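Local structure of transketolase (Campylobacter jejuni, 3L84) at residues S139-H144 / A302-K307; D154-I159 / L192-N197; M376-F379 / I385-G388; E563-Q568 / Y593-K598. The protein belongs to the transketolase family of thiamine diphosphate-dependent enzymes and assembles as a dimer of identical chains. One frame throughout, in Å; residues are numbered along the deposited sequence.

Contact 1. Residues S139-H144 / A302-K307; sequences SDLIDH and AKWKDK
The indole N-H of Trp-304 donates to the backbone carbonyl of Leu-141, with NE1 2.7 Å from O and an N-H...O angle of 163°. The carbonyl oxygen sits at the pyrrole edge, close to the plane of the indole, and NE1 in turn lies in the carbonyl plane on a lone pair, which would help to fix the turn of the indole. With CG of Trp-304 anti to its N (chi1 -177°), the ring leaves helix 293-310 toward the loop, where Trp-55 meets it edge-to-face. One turn further along the helix, Lys-307 bends at chi3 (101°) and brings its ammonium to the preceding carbonyl, NZ lying 3.0 Å from Asp-140 O, again on an in-plane lone pair. Two successive loop carbonyls are thus held by side chains of one helix. Beside these bonds, the side chains of Leu-141 and Lys-307 slide past each other in opposite directions, with Leu-141 CD2 3.9 Å from Lys-307 CB. The same methyl also rests on the lysine backbone, Leu-141 CD2 being 3.7 Å from Lys-307 C, and the leucine touches Ser-311 just beyond the helix. The loop leads from helix 118-137 into strand 146-151, a helix-to-strand connection of the parallel alpha/beta fold found in thiamine diphosphate-binding domains.

Contact 2. Residues D154-I159 / L192-N197; sequences DLQEGI and LAFNEN
The ring of Phe-194 and the amide of Gln-156 lie nearly parallel, their planes 6° apart, but they are displaced and do not lie squarely one over the other. On one face of the ring, toward its rim, stands the backbone N of Glu-196, 3.8 Å above the plane. Gln-156 comes from the other side of that plane at a slant: its CG approaches CD1 of Phe-194 to 3.6 Å, while NE2 reaches past the ring to CB at 3.5 Å. The glutamine chain is extended beyond CG (chi2 -177°), which carries the amide from the end of helix 152-156 across to the loop. Phe-194 has its CG anti to N (chi1 -174°), and this places the ring against the aliphatic part of Gln-156, with Arg-201 of helix 198-204 also packing on it. The methyl of Ala-193 points toward residues 154-159 from a greater distance. The amide oxygen of Gln-156 is satisfied elsewhere: OE1 accepts from Ile-389 N of the second subunit, and Ala-193 O is likewise bonded to Arg-390 of that subunit. No hydrogen bond joins the two segments themselves. Cohesion across this buried contact therefore comes from van der Waals contact of methylene and amide with the ring, while Gln-156 OE1 and Ala-193 O bond to the second subunit.

Contact 3. Residues M376-F379 / I385-G388; sequences MGDF and IHFG
Phe-379 and Ile-385 provide the apolar half of the contact, lying side by side and pointing the same way. CB of Phe-379 is 3.9 Å from CG1 of Ile-385, and ring atom CD2 is 4.1 Å from the same methylene, which comes at the ring obliquely. The two branches of Ile-385 divide their work: CG1 stands beside the backbone N (chi1 -54°) and faces Phe-379, whereas CG2 covers the centre of one face of the Phe-387 ring from 3.5 Å above it. Met-128 of helix 118-137 packs on both Phe-379 and Ile-385, and His-170 meets the Phe-379 ring edge-to-face.

The polar half pairs Asp-378 with His-386. The carboxylate stands at the CE1 edge of the imidazole, near its plane, with the two flat groups turned 82° apart; the closest approach there is too short to be trusted. A water beside the pair reaches both, 3.3 Å from NE2 of His-386 and giving a weak bond to OD1 of Asp-378 at 3.4 Å. Leu-192 of the second subunit packs on Asp-378, and Glu-187 of that subunit on His-386.

Backbone bonds from Met-376, a selenomethionine, and Gly-377 to Lys-383 and Asn-384 tie this loop to the start of strand 384-386, an outermost strand of the six-stranded parallel sheet. The apolar pair meets helices of its own chain, through Met-128 and through Phe-401 of helix 391-404, whereas the acid and imidazole share a water, its bond to Asp-378 weak, and any electrostatic influence between them is only possible.

Contact 4. Residues E563-Q568 / Y593-K598; sequences ELFEKQ and YKFCHK
Phe-565 swings out from helix 562-566 with CG opposite its backbone N (chi1 -169°), and Phe-595 leans back beside its own N (chi1 -59°); together these settings bring the rings past each other in opposite directions. Their centroids come to 4.4 Å with planes inclined at 39°, an oblique pairing. CD2 of Phe-565 is the atom that presses in, 3.6 Å above the centre of the Phe-595 ring and 3.7 Å from its CE2. The opposite face of the Phe-595 ring is covered by CG of Lys-594 at 4.1 Å, so this ring is sandwiched between a neighbour in sequence and the helix. At its edge, near the plane, CG of Glu-566 touches CZ at 3.9 Å, and Phe-562 adds an edge-to-face partner.

The arrangement belongs to the C-terminal domain, a mixed-sheet alpha/beta unit, where it joins the short helix following strand 554-558 to the connection between strands 580-584 and 598-600. Helix 570-576 closes over the aromatic pair through Tyr-572, Gln-573 and Leu-576.

Beyond the CZ edge of the Phe-595 ring, on the side of Lys-594, a salt bridge forms. Lys-594 is fully extended and crosses Glu-566 at about a right angle, its NZ donating to OE2 at 2.7 Å. The carboxylate oxygen uses its anti lone pair, directed away from OE1, and the carboxylate plane stands nearly perpendicular to the Phe-595 ring. Asn-590 of the second subunit packs on Glu-566, while Lys-594 and Tyr-593 each lie against the other residue's counterpart in that subunit.

Contacts 1 and 2 belong to the thiamine diphosphate-binding domain, contact 2 nested along the chain inside the loop closed by contact 1, whereas contact 3 belongs to the pyrimidine-binding domain and contact 4 to the C-terminal domain. Contact 2 is buried throughout; the other three are partly buried, each mixing apolar and polar groups. Helix 118-137 connects places otherwise apart: it leads into the loop of contact 1 and touches side chains of contacts 1, 2 and 3. Direct hydrogen bonds cross only contacts 1 and 4, to backbone carbonyls in one and within a salt bridge in the other. Contacts 2, 3 and 4 touch the second subunit, but contact 1, about 51 Å from contact 4 between centres, does not.

Contact 1. Residues S139-H144 / A302-K307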
loop_
_atom_site.group_PDB
_atom_site.type_symbol
_atom_site.label_atom_id
_atom_site.label_comp_id
_atom_site.label_asym_id
_atom_site.label_seq_id
_atom_site.Cartn_x
_atom_site.Cartn_y
_atom_site.Cartn_z
ATOM N N SER A 139 -0.578 -18.666 -31.784
ATOM C CA SER A 139 -1.212 -19.726 -30.984
ATOM C C SER A 139 -0.612 -21.108 -31.186
ATOM O O SER A 139 -0.798 -21.969 -30.324
ATOM C CB SER A 139 -2.719 -19.770 -31.229
ATOM O OG SER A 139 -2.993 -20.021 -32.575
ATOM N N ASP A 140 0.143 -21.308 -32.272
ATOM C CA ASP A 140 0.893 -22.551 -32.468
ATOM C C ASP A 140 1.991 -22.697 -31.413
ATOM O O ASP A 140 2.379 -23.804 -31.042
ATOM C CB ASP A 140 1.560 -22.599 -33.853
ATOM C CG ASP A 140 0.576 -22.787 -34.994
ATOM O OD1 ASP A 140 -0.535 -23.320 -34.766
ATOM O OD2 ASP A 140 0.943 -22.417 -36.135
ATOM N N LEU A 141 2.521 -21.574 -30.934
ATOM C CA LEU A 141 3.655 -21.595 -30.015
ATOM C C LEU A 141 3.282 -21.286 -28.559
ATOM O O LEU A 141 4.006 -21.655 -27.628
ATOM C CB LEU A 141 4.726 -20.605 -30.462
ATOM C CG LEU A 141 5.438 -20.944 -31.766
ATOM C CD1 LEU A 141 6.558 -19.933 -32.060
ATOM C CD2 LEU A 141 5.955 -22.394 -31.763
ATOM N N ILE A 142 2.200 -20.545 -28.326
ATOM C CA ILE A 142 1.803 -20.193 -26.964
ATOM C C ILE A 142 0.373 -20.613 -26.734
ATOM O O ILE A 142 -0.546 -20.097 -27.370
ATOM C CB ILE A 142 1.968 -18.702 -26.665
ATOM C CG1 ILE A 142 3.433 -18.280 -26.840
ATOM C CG2 ILE A 142 1.472 -18.380 -25.240
ATOM C CD1 ILE A 142 4.421 -18.781 -25.780
ATOM N N ASP A 143 0.191 -21.603 -25.875
ATOM C CA ASP A 143 -1.150 -22.194 -25.651
ATOM C C ASP A 143 -1.383 -22.768 -24.244
ATOM O O ASP A 143 -2.346 -23.483 -24.009
ATOM C CB ASP A 143 -1.497 -23.195 -26.728
ATOM C CG ASP A 143 -0.676 -24.434 -26.644
ATOM O OD1 ASP A 143 0.116 -24.580 -25.679
ATOM O OD2 ASP A 143 -0.814 -25.300 -27.554
ATOM N N HIS A 144 -0.572 -22.384 -23.300
ATOM C CA HIS A 144 -0.517 -23.054 -22.004
ATOM C C HIS A 144 -1.547 -22.427 -21.045
ATOM O O HIS A 144 -2.210 -21.421 -21.346
ATOM C CB HIS A 144 0.900 -22.913 -21.447
ATOM C CG HIS A 144 1.283 -21.508 -21.146
ATOM N ND1 HIS A 144 0.937 -20.867 -19.970
ATOM C CD2 HIS A 144 1.931 -20.582 -21.895
ATOM C CE1 HIS A 144 1.418 -19.637 -19.992
ATOM N NE2 HIS A 144 2.018 -19.429 -21.154
ATOM N N ALA A 302 10.023 -31.257 -26.396
ATOM C CA ALA A 302 10.578 -31.651 -27.690
ATOM C C ALA A 302 9.619 -31.363 -28.826
ATOM O O ALA A 302 9.996 -30.795 -29.846
ATOM C CB ALA A 302 10.942 -33.123 -27.673
ATOM N N LYS A 303 8.347 -31.690 -28.616
ATOM C CA LYS A 303 7.277 -31.427 -29.598
ATOM C C LYS A 303 7.158 -29.932 -29.822
ATOM O O LYS A 303 6.970 -29.468 -30.969
ATOM C CB LYS A 303 5.921 -32.025 -29.115
ATOM C CG LYS A 303 5.876 -33.561 -29.127
ATOM C CD LYS A 303 4.544 -34.078 -28.569
ATOM C CE LYS A 303 4.514 -35.609 -28.439
ATOM N NZ LYS A 303 3.152 -36.069 -27.983
ATOM N N TRP A 304 7.263 -29.159 -28.745
ATOM C CA TRP A 304 7.154 -27.721 -28.853
ATOM C C TRP A 304 8.334 -27.115 -29.621
ATOM O O TRP A 304 8.172 -26.262 -30.478
ATOM C CB TRP A 304 7.037 -27.094 -27.462
ATOM C CG TRP A 304 6.861 -25.612 -27.525
ATOM C CD1 TRP A 304 5.710 -24.966 -27.727
ATOM C CD2 TRP A 304 7.894 -24.610 -27.461
ATOM N NE1 TRP A 304 5.928 -23.616 -27.767
ATOM C CE2 TRP A 304 7.259 -23.369 -27.593
ATOM C CE3 TRP A 304 9.284 -24.648 -27.282
ATOM C CZ2 TRP A 304 7.964 -22.153 -27.563
ATOM C CZ3 TRP A 304 9.992 -23.425 -27.219
ATOM C CH2 TRP A 304 9.322 -22.209 -27.363
ATOM N N LYS A 305 9.536 -27.598 -29.352
ATOM C CA LYS A 305 10.707 -27.142 -30.064
ATOM C C LYS A 305 10.582 -27.425 -31.566
ATOM O O LYS A 305 11.025 -26.627 -32.416
ATOM C CB LYS A 305 11.977 -27.755 -29.463
ATOM C CG LYS A 305 12.319 -27.157 -28.108
ATOM C CD LYS A 305 13.713 -27.526 -27.660
ATOM C CE LYS A 305 13.897 -28.936 -27.350
ATOM N NZ LYS A 305 15.331 -29.036 -26.851
ATOM N N ASP A 306 9.941 -28.521 -31.934
ATOM C CA ASP A 306 9.706 -28.813 -33.356
ATOM C C ASP A 306 8.752 -27.799 -33.977
ATOM O O ASP A 306 8.924 -27.391 -35.100
ATOM C CB ASP A 306 9.161 -30.254 -33.521
ATOM C CG ASP A 306 10.167 -31.316 -33.120
ATOM O OD1 ASP A 306 11.395 -31.037 -33.155
ATOM O OD2 ASP A 306 9.756 -32.462 -32.808
ATOM N N LYS A 307 7.732 -27.376 -33.230
ATOM C CA LYS A 307 6.849 -26.300 -33.723
ATOM C C LYS A 307 7.594 -25.007 -33.877
ATOM O O LYS A 307 7.380 -24.290 -34.859
ATOM C CB LYS A 307 5.651 -26.103 -32.782
ATOM C CG LYS A 307 4.685 -27.313 -32.760
ATOM C CD LYS A 307 3.441 -27.019 -31.920
ATOM C CE LYS A 307 2.247 -26.660 -32.770
ATOM N NZ LYS A 307 1.020 -26.265 -31.960
#

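Contact 2. Residues D154-I159 / L192-N197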
loop_
_atom_site.group_PDB
_atom_site.type_symbol
_atom_site.label_atom_id
_atom_site.label_comp_id
_atom_site.label_asym_id
_atom_site.label_seq_id
_atom_site.Cartn_x
_atom_site.Cartn_y
_atom_site.Cartn_z
ATOM N N ASP A 154 -6.296 -14.573 0.486
ATOM C CA ASP A 154 -6.029 -13.992 -0.804
ATOM C C ASP A 154 -7.265 -13.277 -1.329
ATOM O O ASP A 154 -7.163 -12.183 -1.892
ATOM C CB ASP A 154 -5.588 -15.061 -1.816
ATOM C CG ASP A 154 -4.309 -15.765 -1.418
ATOM O OD1 ASP A 154 -3.225 -15.136 -1.402
ATOM O OD2 ASP A 154 -4.396 -16.989 -1.062
ATOM N N LEU A 155 -8.432 -13.896 -1.199
ATOM C CA LEU A 155 -9.657 -13.360 -1.774
ATOM C C LEU A 155 -10.262 -12.202 -1.002
ATOM O O LEU A 155 -11.054 -11.450 -1.546
ATOM C CB LEU A 155 -10.667 -14.479 -2.042
ATOM C CG LEU A 155 -10.140 -15.475 -3.102
ATOM C CD1 LEU A 155 -11.260 -16.402 -3.503
ATOM C CD2 LEU A 155 -9.525 -14.841 -4.358
ATOM N N GLN A 156 -9.853 -12.000 0.241
ATOM C CA GLN A 156 -10.294 -10.808 0.983
ATOM C C GLN A 156 -9.483 -9.593 0.637
ATOM O O GLN A 156 -9.953 -8.465 0.806
ATOM C CB GLN A 156 -10.293 -11.086 2.490
ATOM C CG GLN A 156 -11.361 -12.062 2.892
ATOM C CD GLN A 156 -11.442 -12.308 4.370
ATOM O OE1 GLN A 156 -11.141 -11.414 5.177
ATOM N NE2 GLN A 156 -11.897 -13.518 4.747
ATOM N N GLU A 157 -8.255 -9.790 0.195
ATOM C CA GLU A 157 -7.369 -8.671 -0.139
ATOM C C GLU A 157 -7.875 -7.924 -1.364
ATOM O O GLU A 157 -8.242 -8.534 -2.372
ATOM C CB GLU A 157 -5.949 -9.183 -0.374
ATOM C CG GLU A 157 -5.241 -9.493 0.901
ATOM C CD GLU A 157 -4.797 -8.273 1.679
ATOM O OE1 GLU A 157 -5.049 -7.088 1.320
ATOM O OE2 GLU A 157 -4.120 -8.520 2.746
ATOM N N GLY A 158 -7.878 -6.607 -1.302
ATOM C CA GLY A 158 -8.303 -5.776 -2.443
ATOM C C GLY A 158 -7.615 -6.101 -3.756
ATOM O O GLY A 158 -8.239 -6.051 -4.824
ATOM N N ILE A 159 -6.333 -6.459 -3.692
ATOM C CA ILE A 159 -5.567 -6.723 -4.922
ATOM C C ILE A 159 -6.188 -7.886 -5.720
ATOM O O ILE A 159 -6.095 -7.914 -6.953
ATOM C CB ILE A 159 -4.114 -6.962 -4.617
ATOM C CG1 ILE A 159 -3.255 -6.822 -5.856
ATOM C CG2 ILE A 159 -3.901 -8.298 -3.875
ATOM C CD1 ILE A 159 -1.743 -7.054 -5.606
ATOM N N LEU A 192 -16.750 -14.970 10.605
ATOM C CA LEU A 192 -16.517 -13.834 11.514
ATOM C C LEU A 192 -16.265 -12.561 10.726
ATOM O O LEU A 192 -16.562 -11.468 11.199
ATOM C CB LEU A 192 -15.310 -14.075 12.427
ATOM C CG LEU A 192 -15.392 -15.099 13.559
ATOM C CD1 LEU A 192 -13.994 -15.333 14.093
ATOM C CD2 LEU A 192 -16.320 -14.622 14.657
ATOM N N ALA A 193 -15.683 -12.692 9.537
ATOM C CA ALA A 193 -15.270 -11.550 8.735
ATOM C C ALA A 193 -15.596 -11.590 7.271
ATOM O O ALA A 193 -15.260 -10.634 6.552
ATOM C CB ALA A 193 -13.780 -11.335 8.921
ATOM N N PHE A 194 -16.342 -12.586 6.802
ATOM C CA PHE A 194 -16.580 -12.710 5.362
ATOM C C PHE A 194 -17.787 -13.561 5.093
ATOM O O PHE A 194 -17.881 -14.667 5.661
ATOM C CB PHE A 194 -15.357 -13.337 4.686
ATOM C CG PHE A 194 -15.426 -13.399 3.170
ATOM C CD1 PHE A 194 -14.912 -12.396 2.390
ATOM C CD2 PHE A 194 -15.949 -14.530 2.538
ATOM C CE1 PHE A 194 -14.906 -12.482 1.030
ATOM C CE2 PHE A 194 -15.956 -14.602 1.157
ATOM C CZ PHE A 194 -15.413 -13.604 0.408
ATOM N N ASN A 195 -18.730 -13.057 4.299
ATOM C CA ASN A 195 -19.896 -13.862 3.890
ATOM C C ASN A 195 -20.373 -13.519 2.473
ATOM O O ASN A 195 -21.554 -13.707 2.163
ATOM C CB ASN A 195 -21.041 -13.753 4.910
ATOM C CG ASN A 195 -21.775 -12.451 4.847
ATOM O OD1 ASN A 195 -21.271 -11.454 4.343
ATOM N ND2 ASN A 195 -23.004 -12.435 5.381
ATOM N N GLU A 196 -19.480 -13.094 1.604
ATOM C CA GLU A 196 -19.806 -12.815 0.198
ATOM C C GLU A 196 -20.341 -14.050 -0.498
ATOM O O GLU A 196 -19.949 -15.178 -0.174
ATOM C CB GLU A 196 -18.575 -12.375 -0.609
ATOM C CG GLU A 196 -17.967 -11.119 -0.107
ATOM C CD GLU A 196 -16.803 -10.628 -0.945
ATOM O OE1 GLU A 196 -16.348 -11.324 -1.867
ATOM O OE2 GLU A 196 -16.314 -9.513 -0.620
ATOM N N ASN A 197 -21.208 -13.816 -1.481
ATOM C CA ASN A 197 -21.560 -14.833 -2.458
ATOM C C ASN A 197 -20.420 -14.847 -3.479
ATOM O O ASN A 197 -20.356 -14.020 -4.394
ATOM C CB ASN A 197 -22.915 -14.523 -3.080
ATOM C CG ASN A 197 -23.366 -15.603 -4.030
ATOM O OD1 ASN A 197 -22.543 -16.281 -4.650
ATOM N ND2 ASN A 197 -24.673 -15.765 -4.145
#

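Contact 3. Residues M376-F379 / I385-G388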
loop_
_atom_site.group_PDB
_atom_site.type_symbol
_atom_site.label_atom_id
_atom_site.label_comp_id
_atom_site.label_asym_id
_atom_site.label_seq_id
_atom_site.Cartn_x
_atom_site.Cartn_y
_atom_site.Cartn_z
HETATM N N MSE A 376 1.614 2.690 -31.055
HETATM C CA MSE A 376 1.990 1.305 -30.792
HETATM C C MSE A 376 0.827 0.439 -30.297
HETATM O O MSE A 376 1.006 -0.742 -30.012
HETATM C CB MSE A 376 3.205 1.258 -29.869
HETATM C CG MSE A 376 4.311 2.194 -30.362
HETATM SE SE MSE A 376 6.131 1.700 -29.830
HETATM C CE MSE A 376 6.179 0.080 -30.867
ATOM N N GLY A 377 -0.368 1.023 -30.259
ATOM C CA GLY A 377 -1.600 0.277 -30.060
ATOM C C GLY A 377 -1.860 -0.130 -28.618
ATOM O O GLY A 377 -0.998 0.022 -27.740
ATOM N N ASP A 378 -3.067 -0.641 -28.394
ATOM C CA ASP A 378 -3.525 -1.102 -27.077
ATOM C C ASP A 378 -3.410 -2.611 -26.937
ATOM O O ASP A 378 -3.637 -3.369 -27.895
ATOM C CB ASP A 378 -5.004 -0.722 -26.846
ATOM C CG ASP A 378 -5.213 0.775 -26.595
ATOM O OD1 ASP A 378 -4.232 1.513 -26.380
ATOM O OD2 ASP A 378 -6.390 1.191 -26.654
ATOM N N PHE A 379 -3.098 -3.053 -25.728
ATOM C CA PHE A 379 -3.098 -4.482 -25.414
ATOM C C PHE A 379 -4.438 -5.087 -25.800
ATOM O O PHE A 379 -5.457 -4.445 -25.615
ATOM C CB PHE A 379 -2.854 -4.620 -23.900
ATOM C CG PHE A 379 -2.872 -6.053 -23.376
ATOM C CD1 PHE A 379 -4.070 -6.700 -23.141
ATOM C CD2 PHE A 379 -1.678 -6.762 -23.144
ATOM C CE1 PHE A 379 -4.099 -8.029 -22.692
ATOM C CE2 PHE A 379 -1.730 -8.093 -22.663
ATOM C CZ PHE A 379 -2.925 -8.699 -22.463
ATOM N N ILE A 385 -0.842 -0.854 -22.074
ATOM C CA ILE A 385 -1.756 -1.486 -21.154
ATOM C C ILE A 385 -2.510 -0.463 -20.335
ATOM O O ILE A 385 -1.896 0.421 -19.773
ATOM C CB ILE A 385 -1.061 -2.498 -20.260
ATOM C CG1 ILE A 385 -0.297 -3.515 -21.114
ATOM C CG2 ILE A 385 -2.093 -3.219 -19.339
ATOM C CD1 ILE A 385 0.624 -4.445 -20.314
ATOM N N HIS A 386 -3.821 -0.584 -20.284
ATOM C CA HIS A 386 -4.701 0.300 -19.522
ATOM C C HIS A 386 -5.070 -0.431 -18.244
ATOM O O HIS A 386 -6.000 -1.230 -18.199
ATOM C CB HIS A 386 -5.902 0.679 -20.383
ATOM C CG HIS A 386 -5.497 1.467 -21.582
ATOM N ND1 HIS A 386 -5.393 0.956 -22.862
ATOM C CD2 HIS A 386 -5.031 2.734 -21.644
ATOM C CE1 HIS A 386 -4.925 1.908 -23.664
ATOM N NE2 HIS A 386 -4.711 2.998 -22.952
ATOM N N PHE A 387 -4.312 -0.175 -17.187
ATOM C CA PHE A 387 -4.507 -0.919 -15.936
ATOM C C PHE A 387 -5.740 -0.512 -15.162
ATOM O O PHE A 387 -6.175 -1.228 -14.252
ATOM C CB PHE A 387 -3.263 -0.822 -15.070
ATOM C CG PHE A 387 -2.119 -1.641 -15.587
ATOM C CD1 PHE A 387 -2.063 -2.999 -15.347
ATOM C CD2 PHE A 387 -1.072 -1.051 -16.275
ATOM C CE1 PHE A 387 -0.986 -3.733 -15.808
ATOM C CE2 PHE A 387 -0.025 -1.786 -16.742
ATOM C CZ PHE A 387 0.012 -3.137 -16.517
ATOM N N GLY A 388 -6.304 0.633 -15.490
ATOM C CA GLY A 388 -7.349 1.200 -14.690
ATOM C C GLY A 388 -6.799 1.750 -13.377
ATOM O O GLY A 388 -5.599 1.881 -13.190
HETATM O O HOH W 1 -2.688 4.273 -25.208
#

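Contact 4. Residues E563-Q568 / Y593-K598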
loop_
_atom_site.group_PDB
_atom_site.type_symbol
_atom_site.label_atom_id
_atom_site.label_comp_id
_atom_site.label_asym_id
_atom_site.label_seq_id
_atom_site.Cartn_x
_atom_site.Cartn_y
_atom_site.Cartn_z
ATOM N N GLU A 563 21.475 5.288 -3.973
ATOM C CA GLU A 563 21.956 3.915 -3.805
ATOM C C GLU A 563 23.266 3.674 -4.545
ATOM O O GLU A 563 24.152 2.986 -4.045
ATOM C CB GLU A 563 20.908 2.913 -4.266
ATOM C CG GLU A 563 19.632 3.002 -3.471
ATOM C CD GLU A 563 18.519 3.872 -4.075
ATOM O OE1 GLU A 563 18.796 4.784 -4.897
ATOM O OE2 GLU A 563 17.341 3.554 -3.799
ATOM N N LEU A 564 23.409 4.241 -5.742
ATOM C CA LEU A 564 24.663 4.106 -6.454
ATOM C C LEU A 564 25.760 4.881 -5.779
ATOM O O LEU A 564 26.901 4.421 -5.741
ATOM C CB LEU A 564 24.554 4.544 -7.926
ATOM C CG LEU A 564 23.742 3.651 -8.825
ATOM C CD1 LEU A 564 23.617 4.294 -10.221
ATOM C CD2 LEU A 564 24.322 2.266 -8.893
ATOM N N PHE A 565 25.451 6.043 -5.225
ATOM C CA PHE A 565 26.464 6.826 -4.525
ATOM C C PHE A 565 27.029 6.063 -3.324
ATOM O O PHE A 565 28.233 6.126 -3.022
ATOM C CB PHE A 565 25.926 8.220 -4.135
ATOM C CG PHE A 565 26.960 9.170 -3.652
ATOM C CD1 PHE A 565 28.231 9.225 -4.211
ATOM C CD2 PHE A 565 26.621 10.096 -2.678
ATOM C CE1 PHE A 565 29.160 10.133 -3.755
ATOM C CE2 PHE A 565 27.548 11.026 -2.244
ATOM C CZ PHE A 565 28.821 11.051 -2.767
ATOM N N GLU A 566 26.160 5.342 -2.623
ATOM C CA GLU A 566 26.551 4.519 -1.477
ATOM C C GLU A 566 27.597 3.464 -1.852
ATOM O O GLU A 566 28.310 2.984 -0.970
ATOM C CB GLU A 566 25.343 3.818 -0.847
ATOM C CG GLU A 566 24.350 4.724 -0.188
ATOM C CD GLU A 566 23.219 3.958 0.453
ATOM O OE1 GLU A 566 22.263 3.531 -0.259
ATOM O OE2 GLU A 566 23.259 3.761 1.687
ATOM N N LYS A 567 27.650 3.050 -3.124
ATOM C CA LYS A 567 28.587 2.011 -3.579
ATOM C C LYS A 567 29.950 2.567 -3.975
ATOM O O LYS A 567 30.860 1.784 -4.264
ATOM C CB LYS A 567 28.042 1.263 -4.788
ATOM C CG LYS A 567 26.734 0.586 -4.561
ATOM C CD LYS A 567 26.240 -0.226 -5.771
ATOM C CE LYS A 567 27.099 -1.479 -6.041
ATOM N NZ LYS A 567 27.302 -2.409 -4.854
ATOM N N GLN A 568 30.128 3.883 -4.008
ATOM C CA GLN A 568 31.379 4.454 -4.514
ATOM C C GLN A 568 32.483 4.346 -3.489
ATOM O O GLN A 568 32.205 4.229 -2.289
ATOM C CB GLN A 568 31.165 5.916 -4.915
ATOM C CG GLN A 568 30.078 6.125 -5.964
ATOM C CD GLN A 568 30.215 5.205 -7.129
ATOM O OE1 GLN A 568 29.307 4.379 -7.405
ATOM N NE2 GLN A 568 31.333 5.310 -7.820
ATOM N N TYR A 593 21.631 12.667 5.646
ATOM C CA TYR A 593 22.680 12.847 6.652
ATOM C C TYR A 593 23.788 11.809 6.572
ATOM O O TYR A 593 24.831 12.010 7.165
ATOM C CB TYR A 593 22.060 12.850 8.050
ATOM C CG TYR A 593 21.313 14.116 8.452
ATOM C CD1 TYR A 593 22.022 15.293 8.748
ATOM C CD2 TYR A 593 19.955 14.159 8.499
ATOM C CE1 TYR A 593 21.357 16.455 9.137
ATOM C CE2 TYR A 593 19.287 15.328 8.888
ATOM C CZ TYR A 593 20.003 16.455 9.221
ATOM O OH TYR A 593 19.319 17.594 9.590
ATOM N N LYS A 594 23.631 10.712 5.817
ATOM C CA LYS A 594 24.737 9.809 5.546
ATOM C C LYS A 594 25.885 10.573 4.879
ATOM O O LYS A 594 27.057 10.274 5.139
ATOM C CB LYS A 594 24.272 8.635 4.707
ATOM C CG LYS A 594 25.337 7.642 4.435
ATOM C CD LYS A 594 24.811 6.353 3.838
ATOM C CE LYS A 594 25.969 5.391 3.553
ATOM N NZ LYS A 594 25.493 3.999 3.259
ATOM N N PHE A 595 25.568 11.549 4.037
ATOM C CA PHE A 595 26.559 12.269 3.245
ATOM C C PHE A 595 26.675 13.730 3.580
ATOM O O PHE A 595 27.684 14.340 3.217
ATOM C CB PHE A 595 26.248 12.126 1.747
ATOM C CG PHE A 595 26.231 10.729 1.280
ATOM C CD1 PHE A 595 27.400 10.005 1.284
ATOM C CD2 PHE A 595 25.070 10.144 0.811
ATOM C CE1 PHE A 595 27.413 8.687 0.866
ATOM C CE2 PHE A 595 25.090 8.810 0.377
ATOM C CZ PHE A 595 26.274 8.116 0.422
ATOM N N CYS A 596 25.709 14.302 4.285
ATOM C CA CYS A 596 25.587 15.742 4.494
ATOM C C CYS A 596 25.666 16.110 5.959
ATOM O O CYS A 596 25.211 15.370 6.839
ATOM C CB CYS A 596 24.260 16.246 3.966
ATOM S SG CYS A 596 24.006 15.897 2.203
ATOM N N HIS A 597 26.243 17.277 6.255
ATOM C CA HIS A 597 26.239 17.831 7.599
ATOM C C HIS A 597 24.897 18.425 7.944
ATOM O O HIS A 597 24.468 18.362 9.114
ATOM C CB HIS A 597 27.308 18.902 7.756
ATOM C CG HIS A 597 28.682 18.404 7.484
ATOM N ND1 HIS A 597 29.462 17.766 8.423
ATOM C CD2 HIS A 597 29.419 18.464 6.356
ATOM C CE1 HIS A 597 30.627 17.452 7.874
ATOM N NE2 HIS A 597 30.630 17.871 6.621
ATOM N N LYS A 598 24.273 19.041 6.960
ATOM C CA LYS A 598 22.991 19.699 7.135
ATOM C C LYS A 598 22.064 19.262 6.012
ATOM O O LYS A 598 22.534 19.016 4.913
ATOM C CB LYS A 598 23.118 21.228 7.083
ATOM C CG LYS A 598 23.992 21.850 8.170
ATOM C CD LYS A 598 24.003 23.362 8.053
ATOM C CE LYS A 598 24.839 23.940 9.140
ATOM N NZ LYS A 598 24.789 25.452 9.024
#